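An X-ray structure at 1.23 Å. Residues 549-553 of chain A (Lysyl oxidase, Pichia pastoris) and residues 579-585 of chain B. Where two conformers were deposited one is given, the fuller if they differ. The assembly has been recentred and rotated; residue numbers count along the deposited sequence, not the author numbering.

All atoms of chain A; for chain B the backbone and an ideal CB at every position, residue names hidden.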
# COMPACT_ATOMS: atom_id res chain seq x y z
N GLU A 549 -17.53 3.05 0.57
CA GLU A 549 -17.42 2.70 1.97
C GLU A 549 -17.08 1.22 2.09
O GLU A 549 -17.66 0.38 1.42
CB GLU A 549 -18.74 3.01 2.67
CG GLU A 549 -18.71 2.79 4.17
CD GLU A 549 -19.84 3.52 4.88
OE1 GLU A 549 -20.86 3.84 4.23
OE2 GLU A 549 -19.73 3.75 6.11
N ASN A 550 -16.18 0.92 3.01
CA ASN A 550 -15.73 -0.45 3.27
C ASN A 550 -15.25 -1.16 2.02
O ASN A 550 -15.25 -2.38 1.95
CB ASN A 550 -16.83 -1.28 3.96
CG ASN A 550 -16.28 -2.59 4.52
OD1 ASN A 550 -15.21 -2.62 5.13
ND2 ASN A 550 -17.05 -3.68 4.35
N GLY A 551 -14.78 -0.39 1.03
CA GLY A 551 -14.24 -0.99 -0.17
C GLY A 551 -15.25 -1.81 -0.97
O GLY A 551 -14.84 -2.66 -1.76
N GLN A 552 -16.52 -1.54 -0.83
CA GLN A 552 -17.58 -2.40 -1.38
C GLN A 552 -17.91 -2.08 -2.83
O GLN A 552 -19.08 -1.91 -3.22
CB GLN A 552 -18.83 -2.35 -0.50
CG GLN A 552 -18.59 -3.16 0.79
CD GLN A 552 -19.77 -3.27 1.73
OE1 GLN A 552 -19.54 -3.39 2.94
NE2 GLN A 552 -21.02 -3.32 1.20
N GLY A 553 -16.89 -2.06 -3.67
CA GLY A 553 -17.11 -1.91 -5.09
C GLY A 553 -15.79 -2.08 -5.83
O GLY A 553 -14.71 -1.92 -5.25
N UNK B 579 -6.52 -2.72 2.16
CA UNK B 579 -7.25 -3.81 2.77
C UNK B 579 -7.82 -3.49 4.12
O UNK B 579 -8.03 -4.36 4.94
CB UNK B 579 -6.34 -5.03 2.89
N UNK B 580 -8.16 -2.22 4.31
CA UNK B 580 -8.81 -1.81 5.53
C UNK B 580 -10.32 -1.99 5.41
O UNK B 580 -11.10 -1.04 5.47
CB UNK B 580 -8.46 -0.36 5.86
N UNK B 581 -10.74 -3.26 5.29
CA UNK B 581 -12.13 -3.64 5.13
C UNK B 581 -12.52 -4.74 6.10
O UNK B 581 -11.69 -5.46 6.62
CB UNK B 581 -12.39 -4.09 3.69
N UNK B 582 -13.82 -4.82 6.36
CA UNK B 582 -14.42 -5.80 7.23
C UNK B 582 -15.53 -6.56 6.49
O UNK B 582 -15.80 -6.30 5.32
CB UNK B 582 -14.97 -5.13 8.49
N UNK B 583 -16.17 -7.51 7.17
CA UNK B 583 -17.21 -8.29 6.55
C UNK B 583 -18.30 -7.44 5.95
O UNK B 583 -18.75 -6.47 6.56
CB UNK B 583 -17.81 -9.26 7.57
N UNK B 584 -18.76 -7.85 4.80
CA UNK B 584 -20.00 -7.34 4.19
C UNK B 584 -21.23 -7.91 4.86
O UNK B 584 -22.13 -7.18 5.26
CB UNK B 584 -20.04 -7.67 2.70
N UNK B 585 -21.29 -9.23 4.98
CA UNK B 585 -22.44 -9.90 5.62
C UNK B 585 -22.51 -9.54 7.11
O UNK B 585 -21.45 -9.42 7.76
CB UNK B 585 -22.34 -11.42 5.45

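Position 579 lies beyond the reach of chain A, so the visible evidence is its backbone alone. A phi of 75° with a psi of 31° is left-handed; glycine enters that region freely, while asparagine or aspartate would be less common choices. The residue is Gly B579, whose O accepts a weak backbone hydrogen bond from N of position 581, 2.9 Å away.

At position 580 phi is negative, -86°, and the ideal CB finds nothing of chain A within 5.5 Å. Many residues could stand here as far as this contact is concerned. Gly B580 is the deposited one, and chain A gives no reason to prefer it.

Position 581 is extended (-131/157), and its CA-to-CB bond points toward chain A. The ideal CB is 3.5 Å from Asn A550 OD1 and 5.1 Å from Gly A551 N. A compact side chain fits best, and the extended backbone suits a beta-branched one; alanine, valine or threonine are all reasonable. The residue is Val B581, in the m rotamer, with CG1 4.1 Å from Gly A551 CA. The fit depends on the bare glycine, since a CB on Gly A551 would come 2.9 Å from that same CG1, a clash.

The backbone of position 582 is the heart of the contact. The carboxamide of Asn A550 offers an acceptor and a donor together: N of 582 gives a hydrogen bond to Asn A550 OD1 (2.9 Å, 166°), and Asn A550 ND2 gives one to O of 582 (3.1 Å, 168°). Neither bond requires a particular side chain. CA-to-CB points sideways, with the ideal CB 4.2 Å from Asn A550 OD1, so a flat ring or a medium polar chain would suit. His B582 has chi1 of 59° (p), which brings one ring face under Asn A550 OD1, 3.3 Å from CD2. Its ND1 donates to O of position 583 at 2.9 Å, bracing the loop.

Position 583 points away from chain A, so a long or charged side chain is free to leave. Arg B583 does so, its NE and NH2 hydrogen-bonded elsewhere in the structure.

At position 584 CA-to-CB is sideways, the ideal CB 4.3 Å from Gln A552 OE1 and 5.2 Å from Asn A550 ND2. Those two polar atoms already pair, ND2 donating to OE1 at 2.9 Å, so an aliphatic chain such as leucine, isoleucine or methionine could pack beside them. Ile B584 places CG1 3.7 Å from Gln A552 OE1.

Position 585 is out of reach, leaving the choice open; it is Val B585.

Chain B (579-585) GGVHRIV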
# COMPACT_ATOMS: atom_id res chain seq x y z
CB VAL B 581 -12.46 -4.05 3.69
CG1 VAL B 581 -12.03 -2.96 2.66
CG2 VAL B 581 -11.81 -5.36 3.32
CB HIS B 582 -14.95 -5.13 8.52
CG HIS B 582 -15.97 -4.06 8.28
ND1 HIS B 582 -17.24 -4.31 7.81
CD2 HIS B 582 -15.86 -2.72 8.37
CE1 HIS B 582 -17.89 -3.16 7.67
NE2 HIS B 582 -17.07 -2.18 7.98
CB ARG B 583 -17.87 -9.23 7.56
CG ARG B 583 -17.06 -10.42 8.02
CD ARG B 583 -17.77 -11.18 9.16
NE ARG B 583 -18.97 -11.82 8.69
CZ ARG B 583 -20.05 -12.07 9.42
NH1 ARG B 583 -20.13 -11.67 10.68
NH2 ARG B 583 -21.06 -12.72 8.89
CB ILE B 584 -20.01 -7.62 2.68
CG1 ILE B 584 -18.84 -6.90 2.01
CG2 ILE B 584 -21.36 -7.20 2.07
CD1 ILE B 584 -18.55 -7.33 0.58
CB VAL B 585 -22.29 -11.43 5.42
CG1 VAL B 585 -23.35 -12.20 6.23
CG2 VAL B 585 -22.33 -11.77 3.93
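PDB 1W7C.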